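Local coordinates for structural protein (unclassified Rudivirus, PDB 6WQ0) that self-assembles into the helical, filamentous nucleocapsid of a rod-shaped archaeal virus, wrapping around the viral DNA and holding it in the A-form, at residues C[6-9]-C[10-14]; C[43-46]-C[47-51]; C[77-80]-C[81-85]. All coordinates share one frame; numbering follows the deposited sequence.

Contact 1. Residues C[6-9]-C[10-14]. With nucleotides of chain A; nucleotides of chain B.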
loop_
_atom_site.group_PDB
_atom_site.type_symbol
_atom_site.label_atom_id
_atom_site.label_comp_id
_atom_site.label_asym_id
_atom_site.label_seq_id
_atom_site.Cartn_x
_atom_site.Cartn_y
_atom_site.Cartn_z
ATOM N N THR C 6 -24.470 52.436 52.759
ATOM C CA THR C 6 -23.592 53.530 52.391
ATOM C C THR C 6 -24.200 54.333 51.248
ATOM O O THR C 6 -24.877 53.774 50.382
ATOM C CB THR C 6 -22.211 53.018 51.967
ATOM O OG1 THR C 6 -22.333 52.269 50.756
ATOM C CG2 THR C 6 -21.616 52.130 53.042
ATOM N N PRO C 7 -23.999 55.650 51.225
ATOM C CA PRO C 7 -24.545 56.457 50.126
ATOM C C PRO C 7 -23.795 56.215 48.826
ATOM O O PRO C 7 -22.564 56.187 48.798
ATOM C CB PRO C 7 -24.375 57.898 50.622
ATOM C CG PRO C 7 -23.347 57.828 51.666
ATOM C CD PRO C 7 -23.440 56.485 52.299
ATOM N N ARG C 8 -24.548 56.043 47.746
ATOM C CA ARG C 8 -23.998 55.819 46.417
ATOM C C ARG C 8 -24.308 57.020 45.536
ATOM O O ARG C 8 -25.454 57.477 45.485
ATOM C CB ARG C 8 -24.568 54.544 45.795
ATOM C CG ARG C 8 -24.439 53.308 46.665
ATOM C CD ARG C 8 -23.059 52.702 46.572
ATOM N NE ARG C 8 -23.094 51.249 46.684
ATOM C CZ ARG C 8 -22.565 50.565 47.688
ATOM N NH1 ARG C 8 -21.947 51.199 48.667
ATOM N NH2 ARG C 8 -22.646 49.250 47.709
ATOM N N SER C 9 -23.291 57.528 44.849
ATOM C CA SER C 9 -23.430 58.679 43.976
ATOM C C SER C 9 -23.787 58.217 42.566
ATOM O O SER C 9 -23.917 57.025 42.297
ATOM C CB SER C 9 -22.145 59.501 43.990
ATOM O OG SER C 9 -21.024 58.689 43.711
ATOM N N PHE C 10 -23.949 59.169 41.642
ATOM C CA PHE C 10 -24.323 58.793 40.284
ATOM C C PHE C 10 -23.255 57.936 39.622
ATOM O O PHE C 10 -23.583 57.043 38.836
ATOM C CB PHE C 10 -24.606 60.028 39.423
ATOM C CG PHE C 10 -24.740 59.714 37.960
ATOM C CD1 PHE C 10 -25.849 59.045 37.480
ATOM C CD2 PHE C 10 -23.734 60.040 37.073
ATOM C CE1 PHE C 10 -25.961 58.731 36.146
ATOM C CE2 PHE C 10 -23.848 59.723 35.740
ATOM C CZ PHE C 10 -24.961 59.071 35.280
ATOM N N SER C 11 -21.983 58.186 39.920
ATOM C CA SER C 11 -20.915 57.400 39.316
ATOM C C SER C 11 -20.967 55.951 39.771
ATOM O O SER C 11 -20.840 55.037 38.953
ATOM C CB SER C 11 -19.564 58.012 39.659
ATOM O OG SER C 11 -19.456 59.307 39.114
ATOM N N GLN C 12 -21.160 55.720 41.070
ATOM C CA GLN C 12 -21.212 54.357 41.582
ATOM C C GLN C 12 -22.474 53.642 41.125
ATOM O O GLN C 12 -22.423 52.466 40.737
ATOM C CB GLN C 12 -21.132 54.372 43.106
ATOM C CG GLN C 12 -19.970 55.152 43.653
ATOM C CD GLN C 12 -20.040 55.324 45.151
ATOM O OE1 GLN C 12 -20.553 56.318 45.648
ATOM N NE2 GLN C 12 -19.514 54.356 45.880
ATOM N N ARG C 13 -23.615 54.333 41.174
ATOM C CA ARG C 13 -24.859 53.761 40.674
ATOM C C ARG C 13 -24.734 53.373 39.211
ATOM O O ARG C 13 -25.121 52.270 38.815
ATOM C CB ARG C 13 -26.006 54.750 40.853
ATOM C CG ARG C 13 -26.422 54.986 42.273
ATOM C CD ARG C 13 -27.771 55.650 42.317
ATOM N NE ARG C 13 -27.885 56.561 43.446
ATOM C CZ ARG C 13 -29.006 57.176 43.793
ATOM N NH1 ARG C 13 -30.115 56.972 43.101
ATOM N NH2 ARG C 13 -29.022 57.987 44.835
ATOM N N TYR C 14 -24.201 54.277 38.389
ATOM C CA TYR C 14 -24.073 54.004 36.966
ATOM C C TYR C 14 -23.073 52.890 36.706
ATOM O O TYR C 14 -23.305 52.040 35.844
ATOM C CB TYR C 14 -23.676 55.275 36.215
ATOM C CG TYR C 14 -23.441 55.039 34.742
ATOM C CD1 TYR C 14 -24.497 54.775 33.884
ATOM C CD2 TYR C 14 -22.167 55.058 34.212
ATOM C CE1 TYR C 14 -24.287 54.544 32.548
ATOM C CE2 TYR C 14 -21.949 54.825 32.880
ATOM C CZ TYR C 14 -23.011 54.569 32.051
ATOM O OH TYR C 14 -22.791 54.343 30.714
ATOM P P DT A 152 -26.187 50.798 43.806
ATOM O OP1 DT A 152 -24.745 51.057 43.930
ATOM O OP2 DT A 152 -26.792 49.743 44.625
ATOM O "O5'" DT A 152 -27.054 52.126 44.061
ATOM C "C5'" DT A 152 -27.940 52.201 45.202
ATOM C "C4'" DT A 152 -28.948 53.342 45.085
ATOM O "O4'" DT A 152 -30.125 52.878 44.407
ATOM C "C3'" DT A 152 -29.448 53.873 46.418
ATOM O "O3'" DT A 152 -28.675 54.986 46.809
ATOM C "C2'" DT A 152 -30.902 54.283 46.154
ATOM C "C1'" DT A 152 -31.251 53.622 44.827
ATOM N N1 DT A 152 -32.437 52.698 44.885
ATOM C C2 DT A 152 -33.708 53.206 45.062
ATOM O O2 DT A 152 -33.948 54.388 45.204
ATOM N N3 DT A 152 -34.692 52.270 45.085
ATOM C C4 DT A 152 -34.556 50.914 44.945
ATOM O O4 DT A 152 -35.514 50.155 44.980
ATOM C C5 DT A 152 -33.209 50.448 44.757
ATOM C C7 DT A 152 -32.934 48.987 44.589
ATOM C C6 DT A 152 -32.230 51.350 44.734
ATOM P P DT B 141 -20.162 48.813 51.632
ATOM O OP1 DT B 141 -20.246 49.947 50.708
ATOM O OP2 DT B 141 -21.387 48.283 52.249
ATOM O "O5'" DT B 141 -19.443 47.631 50.846
ATOM C "C5'" DT B 141 -18.343 47.905 50.004
ATOM C "C4'" DT B 141 -17.852 46.642 49.318
ATOM O "O4'" DT B 141 -17.417 45.676 50.303
ATOM C "C3'" DT B 141 -18.889 45.877 48.544
ATOM O "O3'" DT B 141 -19.162 46.496 47.307
ATOM C "C2'" DT B 141 -18.170 44.550 48.373
ATOM C "C1'" DT B 141 -17.562 44.369 49.760
ATOM N N1 DT B 141 -18.421 43.557 50.665
ATOM C C2 DT B 141 -18.422 42.188 50.548
ATOM O O2 DT B 141 -17.747 41.583 49.745
ATOM N N3 DT B 141 -19.258 41.547 51.401
ATOM C C4 DT B 141 -20.078 42.116 52.339
ATOM O O4 DT B 141 -20.789 41.443 53.071
ATOM C C5 DT B 141 -20.030 43.552 52.411
ATOM C C7 DT B 141 -20.881 44.286 53.397
ATOM C C6 DT B 141 -19.217 44.193 51.579
ATOM P P DA A 153 -28.582 55.415 48.347
ATOM O OP1 DA A 153 -27.670 56.565 48.422
ATOM O OP2 DA A 153 -28.300 54.205 49.130
ATOM O "O5'" DA A 153 -30.051 55.909 48.719
ATOM C "C5'" DA A 153 -30.412 57.264 48.561
ATOM C "C4'" DA A 153 -31.622 57.600 49.411
ATOM O "O4'" DA A 153 -32.765 56.843 48.946
ATOM C "C3'" DA A 153 -31.481 57.279 50.896
ATOM O "O3'" DA A 153 -32.083 58.303 51.669
ATOM C "C2'" DA A 153 -32.237 55.963 51.034
ATOM C "C1'" DA A 153 -33.348 56.150 50.024
ATOM N N9 DA A 153 -33.898 54.894 49.519
ATOM C C8 DA A 153 -33.217 53.879 48.921
ATOM N N7 DA A 153 -33.972 52.877 48.556
ATOM C C5 DA A 153 -35.239 53.261 48.941
ATOM C C6 DA A 153 -36.492 52.635 48.833
ATOM N N6 DA A 153 -36.669 51.433 48.288
ATOM N N1 DA A 153 -37.558 53.291 49.316
ATOM C C2 DA A 153 -37.375 54.492 49.866
ATOM N N3 DA A 153 -36.250 55.179 50.024
ATOM C C4 DA A 153 -35.211 54.501 49.537
#
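The guanidinium of Arg13 lies edge-on to Arg8 O, which sits in its plane and accepts a weak bond from Arg13 NE at 3.3 Å; over one face, offset toward the rim, lies O3' of DT152 of chain A. This is the N-terminus of helix 10-24, where Ser9 is the N-cap. The guanidinium of Arg8 meets phosphates at its edge: NE donates to OP1 of DT152 of chain A at 3.2 Å, and NH1 points to OP1 of DT141 of chain B, though the place of NH1 is less sure.

Ser9's own side chain makes no capping bond, but Ser9 O starts the helical pattern by accepting from Arg13 N at 2.9 Å. Gln12 turns back over the loop, and its OE1 takes two donors from this N-cap residue: the backbone N at 3.1 Å, from above the carbonyl plane, and OG, in that plane on a lone pair. Those two bonds fix the amide, while Gln12 NE2 is bound by Asn44 of a third subunit. The Arg8 side chain crosses Gln12 at about a right angle and bends at chi2 (-81°) and chi3, which sets the guanidinium edge to both phosphates; NH2 adds a salt bridge to a further one. The backbone joins in as well: Arg8 N donates to OP1 of DA153 of chain A at 3.2 Å, with an N-H...O angle of 166°.

Contact 2. Residues C[43-46]-C[47-51]. With nucleotides of chain A.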
loop_
_atom_site.group_PDB
_atom_site.type_symbol
_atom_site.label_atom_id
_atom_site.label_comp_id
_atom_site.label_asym_id
_atom_site.label_seq_id
_atom_site.Cartn_x
_atom_site.Cartn_y
_atom_site.Cartn_z
ATOM N N GLY C 43 -46.321 31.370 38.257
ATOM C CA GLY C 43 -47.155 31.202 39.434
ATOM C C GLY C 43 -47.549 32.514 40.086
ATOM O O GLY C 43 -48.684 32.674 40.537
ATOM N N ASN C 44 -46.624 33.470 40.146
ATOM C CA ASN C 44 -46.959 34.778 40.703
ATOM C C ASN C 44 -47.973 35.503 39.830
ATOM O O ASN C 44 -48.912 36.131 40.340
ATOM C CB ASN C 44 -45.699 35.627 40.866
ATOM C CG ASN C 44 -44.780 35.109 41.942
ATOM O OD1 ASN C 44 -45.226 34.644 42.982
ATOM N ND2 ASN C 44 -43.486 35.181 41.694
ATOM N N PHE C 45 -47.789 35.435 38.511
ATOM C CA PHE C 45 -48.756 36.015 37.588
ATOM C C PHE C 45 -50.143 35.424 37.810
ATOM O O PHE C 45 -51.129 36.154 37.968
ATOM C CB PHE C 45 -48.282 35.785 36.153
ATOM C CG PHE C 45 -48.933 36.679 35.145
ATOM C CD1 PHE C 45 -48.381 37.901 34.823
ATOM C CD2 PHE C 45 -50.096 36.294 34.512
ATOM C CE1 PHE C 45 -48.979 38.717 33.898
ATOM C CE2 PHE C 45 -50.695 37.108 33.586
ATOM C CZ PHE C 45 -50.137 38.319 33.277
ATOM N N GLN C 46 -50.232 34.092 37.839
ATOM C CA GLN C 46 -51.517 33.428 38.023
ATOM C C GLN C 46 -52.134 33.746 39.373
ATOM O O GLN C 46 -53.360 33.788 39.499
ATOM C CB GLN C 46 -51.356 31.921 37.884
ATOM C CG GLN C 46 -51.048 31.440 36.493
ATOM C CD GLN C 46 -50.593 30.002 36.483
ATOM O OE1 GLN C 46 -50.416 29.391 37.534
ATOM N NE2 GLN C 46 -50.394 29.451 35.297
ATOM N N THR C 47 -51.309 33.954 40.394
ATOM C CA THR C 47 -51.843 34.252 41.713
ATOM C C THR C 47 -52.413 35.661 41.775
ATOM O O THR C 47 -53.435 35.891 42.428
ATOM C CB THR C 47 -50.750 34.054 42.765
ATOM O OG1 THR C 47 -50.380 32.673 42.812
ATOM C CG2 THR C 47 -51.216 34.487 44.140
ATOM N N ASN C 48 -51.795 36.615 41.080
ATOM C CA ASN C 48 -52.119 38.014 41.330
ATOM C C ASN C 48 -52.981 38.697 40.276
ATOM O O ASN C 48 -53.785 39.554 40.639
ATOM C CB ASN C 48 -50.834 38.823 41.513
ATOM C CG ASN C 48 -50.152 38.517 42.814
ATOM O OD1 ASN C 48 -50.665 38.841 43.880
ATOM N ND2 ASN C 48 -48.992 37.882 42.741
ATOM N N VAL C 49 -52.841 38.375 38.996
ATOM C CA VAL C 49 -53.473 39.187 37.952
ATOM C C VAL C 49 -55.003 39.088 37.915
ATOM O O VAL C 49 -55.656 40.096 37.595
ATOM C CB VAL C 49 -52.861 38.857 36.581
ATOM C CG1 VAL C 49 -53.492 39.691 35.486
ATOM C CG2 VAL C 49 -51.375 39.113 36.620
ATOM N N PRO C 50 -55.633 37.936 38.217
ATOM C CA PRO C 50 -57.110 37.896 38.197
ATOM C C PRO C 50 -57.798 38.976 39.021
ATOM O O PRO C 50 -58.825 39.524 38.590
ATOM C CB PRO C 50 -57.409 36.498 38.745
ATOM C CG PRO C 50 -56.273 35.692 38.328
ATOM C CD PRO C 50 -55.072 36.576 38.330
ATOM N N LYS C 51 -57.252 39.303 40.195
ATOM C CA LYS C 51 -57.839 40.325 41.052
ATOM C C LYS C 51 -57.849 41.695 40.400
ATOM O O LYS C 51 -58.604 42.570 40.832
ATOM C CB LYS C 51 -57.079 40.409 42.373
ATOM C CG LYS C 51 -56.772 39.075 43.009
ATOM C CD LYS C 51 -55.811 39.241 44.169
ATOM C CE LYS C 51 -55.381 37.896 44.706
ATOM N NZ LYS C 51 -54.238 38.004 45.642
ATOM P P DA A 147 -46.766 40.867 40.573
ATOM O OP1 DA A 147 -46.843 39.876 41.650
ATOM O OP2 DA A 147 -46.112 42.159 40.800
ATOM O "O5'" DA A 147 -46.034 40.192 39.332
ATOM C "C5'" DA A 147 -46.189 38.822 39.082
ATOM C "C4'" DA A 147 -45.422 38.401 37.847
ATOM O "O4'" DA A 147 -45.854 39.172 36.704
ATOM C "C3'" DA A 147 -43.941 38.661 37.881
ATOM O "O3'" DA A 147 -43.279 37.701 38.665
ATOM C "C2'" DA A 147 -43.614 38.511 36.407
ATOM C "C1'" DA A 147 -44.774 39.276 35.786
ATOM N N9 DA A 147 -44.467 40.685 35.567
ATOM C C8 DA A 147 -44.918 41.747 36.287
ATOM N N7 DA A 147 -44.462 42.897 35.872
ATOM C C5 DA A 147 -43.652 42.567 34.811
ATOM C C6 DA A 147 -42.866 43.344 33.951
ATOM N N6 DA A 147 -42.789 44.671 34.031
ATOM N N1 DA A 147 -42.172 42.705 32.991
ATOM C C2 DA A 147 -42.255 41.376 32.915
ATOM N N3 DA A 147 -42.951 40.541 33.675
ATOM C C4 DA A 147 -43.637 41.208 34.611
#
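Val49 CG2 lies over the face of the Phe45 ring, 3.4 Å from the ring centroid and only 2° off the normal, a CH-pi contact centred almost exactly. With chi1 at -162°, the Phe45 ring is carried toward the following turn, where the methyl meets it. The ring edge faces the DNA, with CD1 3.4 Å from O4' of DA147 of chain A, and Trp17 of a second subunit stacks with the same ring. This tight, buried side lies where helix 27-48 gives way to helix 50-64; Val49 N still bonds to Phe45 O at 3.0 Å, and Pro50 CD packs near Gln46 O. Asn48 and Asn44 are buried too: Asn48 N and ND2 (3.0 Å) reach Asn44 O from opposite faces of its plane.

The other side, with Gln46 and Thr47, is exposed. There Thr47 doubles up on Gly43 O: its N and its OG1, the latter at 2.8 Å, approach from opposite faces of the carbonyl plane.

Asn48 ND2 also comes within 3.1 Å of OP1 of DA147 of chain A, and Asn44 ND2 is hydrogen-bonded to another phosphate. Thr47 OG1 and Asn48 ND2 each give a carbonyl a second donor near the end of helix 27-48, and the DNA is approached here through neutral amides and an aromatic edge, consistent with the non-specific desolvation of the DNA.

Contact 3. Residues C[77-80]-C[81-85]. With nucleotides of chain A; nucleotides of chain B.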
loop_
_atom_site.group_PDB
_atom_site.type_symbol
_atom_site.label_atom_id
_atom_site.label_comp_id
_atom_site.label_asym_id
_atom_site.label_seq_id
_atom_site.Cartn_x
_atom_site.Cartn_y
_atom_site.Cartn_z
ATOM N N GLN C 77 -59.850 54.172 35.865
ATOM C CA GLN C 77 -59.214 52.863 35.823
ATOM C C GLN C 77 -57.979 52.850 36.703
ATOM O O GLN C 77 -57.862 52.012 37.607
ATOM C CB GLN C 77 -58.860 52.486 34.387
ATOM C CG GLN C 77 -60.043 52.033 33.556
ATOM C CD GLN C 77 -60.535 50.653 33.928
ATOM O OE1 GLN C 77 -59.910 49.950 34.711
ATOM N NE2 GLN C 77 -61.658 50.258 33.363
ATOM N N GLY C 78 -57.093 53.830 36.514
ATOM C CA GLY C 78 -55.915 53.908 37.350
ATOM C C GLY C 78 -56.276 53.944 38.817
ATOM O O GLY C 78 -55.790 53.123 39.600
ATOM N N TYR C 79 -57.200 54.833 39.190
ATOM C CA TYR C 79 -57.618 54.904 40.583
ATOM C C TYR C 79 -58.063 53.536 41.065
ATOM O O TYR C 79 -57.556 53.025 42.072
ATOM C CB TYR C 79 -58.737 55.928 40.755
ATOM C CG TYR C 79 -59.354 55.928 42.133
ATOM C CD1 TYR C 79 -58.746 56.595 43.185
ATOM C CD2 TYR C 79 -60.545 55.263 42.385
ATOM C CE1 TYR C 79 -59.303 56.593 44.438
ATOM C CE2 TYR C 79 -61.105 55.258 43.636
ATOM C CZ TYR C 79 -60.483 55.926 44.658
ATOM O OH TYR C 79 -61.048 55.918 45.906
ATOM N N GLY C 80 -58.948 52.891 40.301
ATOM C CA GLY C 80 -59.416 51.579 40.696
ATOM C C GLY C 80 -58.270 50.632 40.961
ATOM O O GLY C 80 -58.173 50.051 42.045
ATOM N N LEU C 81 -57.340 50.529 40.010
ATOM C CA LEU C 81 -56.240 49.596 40.194
ATOM C C LEU C 81 -55.431 49.968 41.420
ATOM O O LEU C 81 -55.122 49.101 42.244
ATOM C CB LEU C 81 -55.363 49.560 38.947
ATOM C CG LEU C 81 -56.023 49.060 37.663
ATOM C CD1 LEU C 81 -55.062 49.187 36.506
ATOM C CD2 LEU C 81 -56.487 47.632 37.820
ATOM N N LYS C 82 -55.167 51.264 41.595
ATOM C CA LYS C 82 -54.477 51.732 42.787
ATOM C C LYS C 82 -55.157 51.211 44.042
ATOM O O LYS C 82 -54.511 50.584 44.890
ATOM C CB LYS C 82 -54.429 53.259 42.779
ATOM C CG LYS C 82 -53.430 53.874 43.717
ATOM C CD LYS C 82 -52.025 53.719 43.224
ATOM C CE LYS C 82 -51.048 54.487 44.082
ATOM N NZ LYS C 82 -51.282 55.937 43.944
ATOM N N VAL C 83 -56.476 51.389 44.141
ATOM C CA VAL C 83 -57.193 50.924 45.323
ATOM C C VAL C 83 -57.000 49.428 45.503
ATOM O O VAL C 83 -56.676 48.959 46.600
ATOM C CB VAL C 83 -58.682 51.294 45.227
ATOM C CG1 VAL C 83 -59.453 50.634 46.342
ATOM C CG2 VAL C 83 -58.858 52.792 45.284
ATOM N N ALA C 84 -57.152 48.660 44.419
ATOM C CA ALA C 84 -56.979 47.220 44.525
ATOM C C ALA C 84 -55.592 46.878 45.037
ATOM O O ALA C 84 -55.445 45.990 45.885
ATOM C CB ALA C 84 -57.236 46.560 43.173
ATOM N N ARG C 85 -54.577 47.615 44.583
ATOM C CA ARG C 85 -53.225 47.412 45.086
ATOM C C ARG C 85 -53.211 47.451 46.605
ATOM O O ARG C 85 -52.755 46.504 47.256
ATOM C CB ARG C 85 -52.296 48.470 44.496
ATOM C CG ARG C 85 -50.839 48.284 44.828
ATOM C CD ARG C 85 -50.000 49.342 44.167
ATOM N NE ARG C 85 -48.636 49.378 44.676
ATOM C CZ ARG C 85 -48.107 50.412 45.316
ATOM N NH1 ARG C 85 -48.829 51.500 45.525
ATOM N NH2 ARG C 85 -46.857 50.360 45.747
ATOM P P DA A 145 -49.901 51.923 40.751
ATOM O OP1 DA A 145 -49.793 51.915 42.212
ATOM O OP2 DA A 145 -48.737 52.302 39.939
ATOM O "O5'" DA A 145 -50.347 50.478 40.263
ATOM C "C5'" DA A 145 -51.429 49.820 40.875
ATOM C "C4'" DA A 145 -51.863 48.628 40.050
ATOM O "O4'" DA A 145 -52.091 49.053 38.692
ATOM C "C3'" DA A 145 -50.836 47.530 39.907
ATOM O "O3'" DA A 145 -50.849 46.684 41.032
ATOM C "C2'" DA A 145 -51.341 46.812 38.670
ATOM C "C1'" DA A 145 -51.824 47.975 37.815
ATOM N N9 DA A 145 -50.859 48.402 36.805
ATOM C C8 DA A 145 -50.149 49.565 36.766
ATOM N N7 DA A 145 -49.358 49.665 35.731
ATOM C C5 DA A 145 -49.569 48.487 35.042
ATOM C C6 DA A 145 -49.033 47.977 33.852
ATOM N N6 DA A 145 -48.136 48.628 33.114
ATOM N N1 DA A 145 -49.464 46.767 33.442
ATOM C C2 DA A 145 -50.362 46.123 34.183
ATOM N N3 DA A 145 -50.933 46.502 35.313
ATOM C C4 DA A 145 -50.492 47.704 35.689
ATOM P P DT B 159 -57.568 46.119 28.189
ATOM O OP1 DT B 159 -58.835 45.372 28.192
ATOM O OP2 DT B 159 -57.167 46.893 27.004
ATOM O "O5'" DT B 159 -57.537 47.096 29.447
ATOM C "C5'" DT B 159 -58.725 47.398 30.146
ATOM C "C4'" DT B 159 -58.668 48.802 30.703
ATOM O "O4'" DT B 159 -57.298 49.177 30.903
ATOM C "C3'" DT B 159 -59.256 49.873 29.795
ATOM O "O3'" DT B 159 -60.501 50.312 30.318
ATOM C "C2'" DT B 159 -58.209 51.002 29.787
ATOM C "C1'" DT B 159 -57.207 50.573 30.842
ATOM N N1 DT B 159 -55.799 50.944 30.506
ATOM C C2 DT B 159 -55.193 51.974 31.179
ATOM O O2 DT B 159 -55.738 52.612 32.057
ATOM N N3 DT B 159 -53.912 52.229 30.795
ATOM C C4 DT B 159 -53.191 51.576 29.828
ATOM O O4 DT B 159 -52.042 51.889 29.553
ATOM C C5 DT B 159 -53.888 50.510 29.152
ATOM C C7 DT B 159 -53.209 49.728 28.073
ATOM C C6 DT B 159 -55.141 50.249 29.522
ATOM P P DT A 144 -49.077 57.403 38.825
ATOM O OP1 DT A 144 -48.982 57.754 40.249
ATOM O OP2 DT A 144 -47.863 57.230 38.013
ATOM O "O5'" DT A 144 -49.926 56.059 38.667
ATOM C "C5'" DT A 144 -51.116 55.870 39.412
ATOM C "C4'" DT A 144 -51.885 54.662 38.911
ATOM O "O4'" DT A 144 -52.137 54.771 37.492
ATOM C "C3'" DT A 144 -51.168 53.345 38.996
ATOM O "O3'" DT A 144 -51.109 52.877 40.316
ATOM C "C2'" DT A 144 -52.090 52.499 38.136
ATOM C "C1'" DT A 144 -52.361 53.460 36.981
ATOM N N1 DT A 144 -51.472 53.205 35.823
ATOM C C2 DT A 144 -51.785 52.187 34.963
ATOM O O2 DT A 144 -52.770 51.489 35.084
ATOM N N3 DT A 144 -50.908 52.011 33.942
ATOM C C4 DT A 144 -49.767 52.727 33.702
ATOM O O4 DT A 144 -49.038 52.490 32.756
ATOM C C5 DT A 144 -49.487 53.776 34.640
ATOM C C7 DT A 144 -48.263 54.619 34.477
ATOM C C6 DT A 144 -50.340 53.959 35.650
#
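Leu81 N, Lys82 N, Val83 N and Ala84 N donate in turn to Gln77 O, Gly78 O, Tyr79 O and Gly80 O, a regular alpha-helical ladder whose bond from Lys82 N to Gly78 O measures 2.8 Å.

The apolar contact lies on the side turned toward the protein. Val83 CG2 sits over one face of the Tyr79 ring, off-centre toward the rim, 3.8 Å from the centroid and 20° off the normal; its nearest ring atom is CZ, at 3.6 Å. The methyl stands anti to the carbonyl carbon of Val83, beside the backbone N, which aims it back down the helix at the ring. Helices 94-111 and 115-126 also pack against Tyr79.

Contacts with DNA occupy another side. Gly78 brings its CA 3.6 Å from C1' of DT144 of chain A. Leu81 rests its CB 3.3 Å from O4' of DA145 of chain A and turns CD1 to the base atom O2 of DT144 of chain A. Gln77 NE2, weakly bonded to Asn56 O, lies 3.3 Å from O3' of DT159 of chain B. The Lys82 chain, bent at chi2 (74°) and chi4, runs alongside the phosphate of DA145 of chain A, while NZ goes on to a weak bond with Tyr106 OH of a second subunit. Arg85 extends past the same phosphate, and its NH2 forms a salt bridge with another.

Helix 71-89 thus packs one side into the helical bundle of a rudivirus coat protein, while Gly78, Leu81 and Gln77 face sugars and the minor-groove side of both DNA chains.

In the fold
The three contacts come in series along the chain, and each meets the DNA. Contact 1 stands apart at the N-terminal end: its centre lies 35 Å from that of contact 2 and 34 Å from that of contact 3. Contacts 2 and 3 are neighbours, with centres 16 Å apart and nearest atoms about 5 Å apart, without touching. Along chain A, contact 3 holds DT144 and DA145, contact 2 reaches DA147, and contact 1 grips DT152 and DA153, so one subunit follows that chain over ten nucleotides; contacts 1 and 3 also touch chain B. Contacts 1 and 2 are also joined between subunits, because Phe10 of one copy packs on Phe45, Val49 and Pro50 of a neighbouring subunit.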